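Local structure of RAP1B (Serratia marcescens, 4AX2) at residues M71-I82 / L120-A129. The protein probably acts as a self-resistance (immunity) protein that protects Serratia marcescens against a toxin, probably an amidase, delivered by its type VI secretion system. Residues are numbered along the deposited sequence; the frame is centred on the assembly and turned at random. Where two conformers were deposited one is given.
Sequences MPFDIESGDEKI and LDKLSRQLIA. With EDO (1,2-ethanediol), chain E.
Ala129 N donates a nearly straight hydrogen bond to Pro72 O at 3.0 Å, and Asp74 N reaches Leu127 O at 2.9 Å along a more bent path (141°). These backbone bonds lie just before helix 75-89 and just after helix 118-126. They flank Phe73 and Ile128, the non-hydrogen-bonded pair of a single antiparallel beta bridge, and Phe73 CA adds a CA-H...O contact to the same Leu127 O. Pro72, centre of an inverse gamma turn, presents its carbonyl to this bridge.

Apolar side chains of both helices and their flanking loops meet around Leu127. Its CB lies 3.9 Å from Phe73 CE1, the two side chains running side by side in the same direction. CG anti to the carbonyl carbon (chi1 -62°) aims the Leu127 branch at helix 75-89, where CD1 meets Ile82 CG1 at 3.7 Å while CD2 rests on Gly78 CA at 3.9 Å and near the aliphatic part of Lys81. Ile82 CD1 then sits against both Leu123 CD2 (3.8 Å) and Leu120 CD1, and Leu85 of helix 75-89 extends this leucine-rich patch. At the other end Ile128 CD1 touches Met71 SD at 3.8 Å, the side chains crossing at about a right angle; Val37 and Tyr33 of helix 33-49 pack on Met71 and Pro72, respectively.

The axes of segments 75-82 and 120-126 approach to 11.1 Å and run almost antiparallel (170°). This is an antiparallel helix pair with a leucine/isoleucine interface, closed at one end by a beta bridge between its flanking loops, within the all-helical fold of this T6SS amidase immunity protein family.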
ATOM      1  N   MET A  71      -8.045 -16.180  -1.946  1.00 24.09           N
ATOM      2  CA  MET A  71      -9.312 -15.712  -2.504  1.00 23.57           C
ATOM      3  C   MET A  71      -9.739 -16.514  -3.724  1.00 23.75           C
ATOM      4  O   MET A  71      -8.897 -16.987  -4.487  1.00 22.72           O
ATOM      5  CB  MET A  71      -9.174 -14.237  -2.916  1.00 22.56           C
ATOM      6  CG  MET A  71      -7.969 -13.964  -3.804  1.00 22.30           C
ATOM      7  SD  MET A  71      -8.113 -12.308  -4.510  1.00 21.72           S
ATOM      8  CE  MET A  71      -6.493 -12.177  -5.294  1.00 20.83           C
ATOM      9  N   PRO A  72     -11.064 -16.633  -3.952  1.00 23.63           N
ATOM     10  CA  PRO A  72     -11.563 -17.328  -5.139  1.00 25.31           C
ATOM     11  C   PRO A  72     -11.503 -16.400  -6.370  1.00 26.03           C
ATOM     12  O   PRO A  72     -12.525 -15.955  -6.895  1.00 24.85           O
ATOM     13  CB  PRO A  72     -12.991 -17.705  -4.742  1.00 25.12           C
ATOM     14  CG  PRO A  72     -13.413 -16.613  -3.834  1.00 24.50           C
ATOM     15  CD  PRO A  72     -12.161 -16.166  -3.094  1.00 23.57           C
ATOM     16  N   PHE A  73     -10.272 -16.116  -6.781  1.00 27.19           N
ATOM     17  CA  PHE A  73      -9.937 -15.119  -7.793  1.00 28.16           C
ATOM     18  C   PHE A  73     -10.125 -15.707  -9.186  1.00 31.34           C
ATOM     19  O   PHE A  73      -9.855 -16.896  -9.421  1.00 31.26           O
ATOM     20  CB  PHE A  73      -8.467 -14.744  -7.593  1.00 27.14           C
ATOM     21  CG  PHE A  73      -7.966 -13.650  -8.486  1.00 26.73           C
ATOM     22  CD1 PHE A  73      -8.550 -12.391  -8.470  1.00 26.55           C
ATOM     23  CD2 PHE A  73      -6.873 -13.869  -9.309  1.00 28.25           C
ATOM     24  CE1 PHE A  73      -8.054 -11.370  -9.262  1.00 26.94           C
ATOM     25  CE2 PHE A  73      -6.380 -12.857 -10.126  1.00 28.83           C
ATOM     26  CZ  PHE A  73      -6.981 -11.608 -10.115  1.00 27.42           C
ATOM     27  N   ASP A  74     -10.546 -14.879 -10.130  1.00 34.46           N
ATOM     28  CA  ASP A  74     -10.748 -15.360 -11.502  1.00 39.54           C
ATOM     29  C   ASP A  74      -9.428 -15.142 -12.262  1.00 40.26           C
ATOM     30  O   ASP A  74      -9.180 -14.078 -12.816  1.00 39.32           O
ATOM     31  CB  ASP A  74     -11.966 -14.638 -12.106  0.70 42.09           C
ATOM     32  CG  ASP A  74     -13.274 -14.889 -11.292  0.70 45.07           C
ATOM     33  OD1 ASP A  74     -13.313 -15.823 -10.446  0.70 45.71           O
ATOM     34  OD2 ASP A  74     -14.267 -14.150 -11.494  0.70 48.95           O
ATOM     35  N   ILE A  75      -8.564 -16.148 -12.237  1.00 43.65           N
ATOM     36  CA  ILE A  75      -7.179 -15.943 -12.667  1.00 48.57           C
ATOM     37  C   ILE A  75      -7.085 -15.746 -14.186  1.00 50.77           C
ATOM     38  O   ILE A  75      -6.360 -14.860 -14.663  1.00 49.83           O
ATOM     39  CB  ILE A  75      -6.254 -17.103 -12.216  1.00 51.42           C
ATOM     40  CG1 ILE A  75      -4.776 -16.730 -12.404  1.00 52.93           C
ATOM     41  CG2 ILE A  75      -6.557 -18.379 -12.993  1.00 54.19           C
ATOM     42  CD1 ILE A  75      -4.396 -15.375 -11.856  1.00 51.89           C
ATOM     43  N   GLU A  76      -7.855 -16.546 -14.924  1.00 50.26           N
ATOM     44  CA  GLU A  76      -7.717 -16.620 -16.379  1.00 51.17           C
ATOM     45  C   GLU A  76      -8.012 -15.267 -17.019  1.00 48.34           C
ATOM     46  O   GLU A  76      -7.293 -14.851 -17.934  1.00 50.06           O
ATOM     47  CB  GLU A  76      -8.643 -17.698 -16.960  0.60 54.43           C
ATOM     48  CG  GLU A  76      -8.405 -18.018 -18.435  0.60 57.10           C
ATOM     49  CD  GLU A  76      -9.068 -17.032 -19.387  0.60 58.17           C
ATOM     50  OE1 GLU A  76     -10.305 -16.867 -19.318  0.60 59.73           O
ATOM     51  OE2 GLU A  76      -8.346 -16.426 -20.211  0.60 59.52           O
ATOM     52  N   SER A  77      -9.052 -14.583 -16.538  1.00 43.92           N
ATOM     53  CA  SER A  77      -9.366 -13.228 -17.003  1.00 42.20           C
ATOM     54  C   SER A  77      -8.770 -12.144 -16.098  1.00 38.33           C
ATOM     55  O   SER A  77      -8.402 -11.075 -16.585  1.00 35.54           O
ATOM     56  CB  SER A  77     -10.884 -13.019 -17.107  1.00 43.98           C
ATOM     57  OG  SER A  77     -11.415 -12.434 -15.920  1.00 45.58           O
ATOM     58  N   GLY A  78      -8.684 -12.421 -14.795  1.00 34.77           N
ATOM     59  CA  GLY A  78      -8.336 -11.398 -13.798  1.00 33.13           C
ATOM     60  C   GLY A  78      -6.923 -10.865 -13.896  1.00 32.24           C
ATOM     61  O   GLY A  78      -6.685  -9.676 -13.651  1.00 29.40           O
ATOM     62  N   ASP A  79      -5.984 -11.739 -14.279  1.00 31.93           N
ATOM     63  CA  ASP A  79      -4.588 -11.348 -14.407  1.00 31.83           C
ATOM     64  C   ASP A  79      -4.456 -10.127 -15.304  1.00 28.85           C
ATOM     65  O   ASP A  79      -3.957  -9.099 -14.870  1.00 27.04           O
ATOM     66  CB  ASP A  79      -3.759 -12.489 -15.003  1.00 34.25           C
ATOM     67  CG  ASP A  79      -2.339 -12.059 -15.359  1.00 35.92           C
ATOM     68  OD1 ASP A  79      -1.815 -11.117 -14.710  1.00 35.32           O
ATOM     69  OD2 ASP A  79      -1.757 -12.669 -16.284  1.00 36.30           O
ATOM     70  N   GLU A  80      -4.897 -10.251 -16.554  1.00 28.45           N
ATOM     71  CA  GLU A  80      -4.739  -9.151 -17.505  1.00 28.34           C
ATOM     72  C   GLU A  80      -5.670  -7.990 -17.209  1.00 27.46           C
ATOM     73  O   GLU A  80      -5.314  -6.861 -17.479  1.00 28.20           O
ATOM     74  CB  GLU A  80      -4.862  -9.612 -18.956  1.00 29.30           C
ATOM     75  CG  GLU A  80      -3.826 -10.642 -19.356  1.00 29.96           C
ATOM     76  CD  GLU A  80      -2.376 -10.208 -19.138  1.00 30.34           C
ATOM     77  OE1 GLU A  80      -2.103  -8.995 -19.003  1.00 28.90           O
ATOM     78  OE2 GLU A  80      -1.494 -11.114 -19.126  1.00 30.94           O
ATOM     79  N   LYS A  81      -6.849  -8.246 -16.657  1.00 26.97           N
ATOM     80  CA  LYS A  81      -7.734  -7.144 -16.286  0.70 27.16           C
ATOM     81  C   LYS A  81      -7.050  -6.262 -15.225  1.00 24.95           C
ATOM     82  O   LYS A  81      -7.003  -5.034 -15.375  1.00 23.16           O
ATOM     83  CB  LYS A  81      -9.103  -7.652 -15.816  0.70 28.72           C
ATOM     84  CG  LYS A  81     -10.020  -8.051 -16.967  0.70 31.37           C
ATOM     85  CD  LYS A  81     -11.463  -8.273 -16.531  0.70 32.64           C
ATOM     86  CE  LYS A  81     -12.406  -8.473 -17.716  0.70 34.97           C
ATOM     87  NZ  LYS A  81     -12.766  -7.196 -18.414  0.70 37.10           N
ATOM     88  N   ILE A  82      -6.499  -6.885 -14.181  1.00 23.40           N
ATOM     89  CA  ILE A  82      -5.702  -6.156 -13.166  1.00 22.54           C
ATOM     90  C   ILE A  82      -4.496  -5.460 -13.786  1.00 22.22           C
ATOM     91  O   ILE A  82      -4.213  -4.319 -13.495  1.00 20.98           O
ATOM     92  CB  ILE A  82      -5.230  -7.101 -12.042  1.00 22.19           C
ATOM     93  CG1 ILE A  82      -6.410  -7.486 -11.145  1.00 22.77           C
ATOM     94  CG2 ILE A  82      -4.117  -6.469 -11.191  1.00 22.60           C
ATOM     95  CD1 ILE A  82      -6.972  -6.306 -10.347  1.00 24.11           C
ATOM     96  N   LEU A 120     -10.378   0.458  -9.459  1.00 21.97           N
ATOM     97  CA  LEU A 120      -9.905  -0.771  -8.836  1.00 20.77           C
ATOM     98  C   LEU A 120     -10.966  -1.292  -7.865  1.00 21.21           C
ATOM     99  O   LEU A 120     -11.180  -2.501  -7.787  1.00 20.58           O
ATOM    100  CB  LEU A 120      -8.552  -0.581  -8.132  1.00 19.83           C
ATOM    101  CG  LEU A 120      -8.021  -1.832  -7.408  1.00 19.61           C
ATOM    102  CD1 LEU A 120      -7.817  -3.013  -8.378  1.00 18.95           C
ATOM    103  CD2 LEU A 120      -6.730  -1.487  -6.665  1.00 18.42           C
ATOM    104  N   ASP A 121     -11.634  -0.401  -7.128  1.00 22.34           N
ATOM    105  CA  ASP A 121     -12.657  -0.870  -6.195  1.00 24.15           C
ATOM    106  C   ASP A 121     -13.763  -1.649  -6.944  1.00 24.84           C
ATOM    107  O   ASP A 121     -14.172  -2.734  -6.519  1.00 25.56           O
ATOM    108  CB  ASP A 121     -13.260   0.258  -5.373  0.50 25.76           C
ATOM    109  CG  ASP A 121     -14.253  -0.251  -4.344  0.50 27.35           C
ATOM    110  OD1 ASP A 121     -13.869  -1.024  -3.439  0.50 27.22           O
ATOM    111  OD2 ASP A 121     -15.423   0.121  -4.451  0.50 30.15           O
ATOM    112  N   LYS A 122     -14.214  -1.110  -8.072  1.00 26.31           N
ATOM    113  CA  LYS A 122     -15.222  -1.777  -8.911  1.00 27.50           C
ATOM    114  C   LYS A 122     -14.690  -3.116  -9.444  1.00 25.78           C
ATOM    115  O   LYS A 122     -15.347  -4.152  -9.318  1.00 25.82           O
ATOM    116  CB  LYS A 122     -15.615  -0.846 -10.072  1.00 30.06           C
ATOM    117  CG  LYS A 122     -16.660  -1.410 -11.033  1.00 33.41           C
ATOM    118  CD  LYS A 122     -17.230  -0.322 -11.937  1.00 36.01           C
ATOM    119  CE  LYS A 122     -18.283  -0.875 -12.897  1.00 39.79           C
ATOM    120  NZ  LYS A 122     -18.910   0.179 -13.755  1.00 42.59           N
ATOM    121  N   LEU A 123     -13.493  -3.097 -10.017  1.00 24.07           N
ATOM    122  CA  LEU A 123     -12.896  -4.326 -10.590  1.00 23.95           C
ATOM    123  C   LEU A 123     -12.659  -5.400  -9.540  1.00 23.55           C
ATOM    124  O   LEU A 123     -12.875  -6.576  -9.813  1.00 24.08           O
ATOM    125  CB  LEU A 123     -11.607  -4.024 -11.350  1.00 23.43           C
ATOM    126  CG  LEU A 123     -10.863  -5.177 -12.045  1.00 23.08           C
ATOM    127  CD1 LEU A 123     -11.718  -5.793 -13.161  1.00 24.59           C
ATOM    128  CD2 LEU A 123      -9.549  -4.659 -12.602  1.00 23.02           C
ATOM    129  N   SER A 124     -12.247  -4.992  -8.338  1.00 23.68           N
ATOM    130  CA  SER A 124     -11.939  -5.906  -7.235  1.00 23.26           C
ATOM    131  C   SER A 124     -13.131  -6.785  -6.814  1.00 25.47           C
ATOM    132  O   SER A 124     -12.953  -7.905  -6.308  1.00 25.82           O
ATOM    133  CB  SER A 124     -11.412  -5.127  -6.014  1.00 23.04           C
ATOM    134  OG  SER A 124     -12.423  -4.415  -5.320  1.00 23.67           O
ATOM    135  N   ARG A 125     -14.334  -6.266  -7.022  1.00 25.98           N
ATOM    136  CA  ARG A 125     -15.555  -6.990  -6.720  1.00 27.68           C
ATOM    137  C   ARG A 125     -15.925  -7.924  -7.865  1.00 28.55           C
ATOM    138  O   ARG A 125     -16.393  -9.034  -7.626  1.00 29.06           O
ATOM    139  CB  ARG A 125     -16.684  -6.006  -6.436  1.00 29.87           C
ATOM    140  CG  ARG A 125     -16.449  -5.255  -5.138  1.00 31.43           C
ATOM    141  CD  ARG A 125     -17.288  -3.994  -5.031  1.00 34.99           C
ATOM    142  NE  ARG A 125     -16.785  -3.173  -3.935  1.00 37.83           N
ATOM    143  CZ  ARG A 125     -17.065  -3.347  -2.646  1.00 39.30           C
ATOM    144  NH1 ARG A 125     -17.888  -4.319  -2.246  1.00 43.37           N
ATOM    145  NH2 ARG A 125     -16.519  -2.527  -1.745  1.00 40.02           N
ATOM    146  N   GLN A 126     -15.658  -7.493  -9.097  1.00 28.14           N
ATOM    147  CA  GLN A 126     -15.990  -8.279 -10.293  1.00 29.13           C
ATOM    148  C   GLN A 126     -15.170  -9.561 -10.441  1.00 28.24           C
ATOM    149  O   GLN A 126     -15.662 -10.546 -10.998  1.00 28.67           O
ATOM    150  CB  GLN A 126     -15.803  -7.422 -11.550  1.00 31.45           C
ATOM    151  CG  GLN A 126     -16.704  -6.200 -11.585  1.00 33.47           C
ATOM    152  CD  GLN A 126     -16.464  -5.326 -12.797  1.00 35.98           C
ATOM    153  OE1 GLN A 126     -15.327  -5.172 -13.245  1.00 37.77           O
ATOM    154  NE2 GLN A 126     -17.537  -4.733 -13.324  1.00 39.33           N
ATOM    155  N   LEU A 127     -13.946  -9.569  -9.919  1.00 25.20           N
ATOM    156  CA  LEU A 127     -13.011 -10.678 -10.139  1.00 25.73           C
ATOM    157  C   LEU A 127     -13.064 -11.789  -9.081  1.00 26.13           C
ATOM    158  O   LEU A 127     -12.191 -12.682  -9.069  1.00 27.88           O
ATOM    159  CB  LEU A 127     -11.577 -10.127 -10.237  1.00 23.90           C
ATOM    160  CG  LEU A 127     -11.339  -9.165 -11.415  1.00 23.75           C
ATOM    161  CD1 LEU A 127      -9.900  -8.691 -11.440  1.00 22.49           C
ATOM    162  CD2 LEU A 127     -11.741  -9.797 -12.754  1.00 26.11           C
ATOM    163  N   ILE A 128     -14.043 -11.699  -8.179  1.00 26.59           N
ATOM    164  CA  ILE A 128     -14.215 -12.668  -7.091  1.00 26.73           C
ATOM    165  C   ILE A 128     -15.440 -13.536  -7.363  1.00 27.45           C
ATOM    166  O   ILE A 128     -16.537 -13.015  -7.606  1.00 27.95           O
ATOM    167  CB  ILE A 128     -14.338 -11.974  -5.713  1.00 26.43           C
ATOM    168  CG1 ILE A 128     -13.008 -11.290  -5.346  1.00 25.86           C
ATOM    169  CG2 ILE A 128     -14.735 -12.968  -4.618  1.00 27.36           C
ATOM    170  CD1 ILE A 128     -11.795 -12.214  -5.326  1.00 24.95           C
ATOM    171  N   ALA A 129     -15.232 -14.851  -7.371  1.00 27.52           N
ATOM    172  CA  ALA A 129     -16.348 -15.806  -7.446  1.00 29.34           C
ATOM    173  C   ALA A 129     -17.161 -15.716  -6.163  1.00 29.91           C
ATOM    174  O   ALA A 129     -16.605 -15.554  -5.072  1.00 29.86           O
ATOM    175  CB  ALA A 129     -15.843 -17.230  -7.662  1.00 29.54           C
TER
HETATM  176  C1  EDO E1154     -19.927  -2.897   0.523  1.00 58.70           C
HETATM  177  O1  EDO E1154     -20.180  -4.113  -0.181  1.00 59.15           O
HETATM  178  C2  EDO E1154     -19.191  -3.235   1.816  1.00 58.87           C
HETATM  179  O2  EDO E1154     -17.805  -2.971   1.625  1.00 61.22           O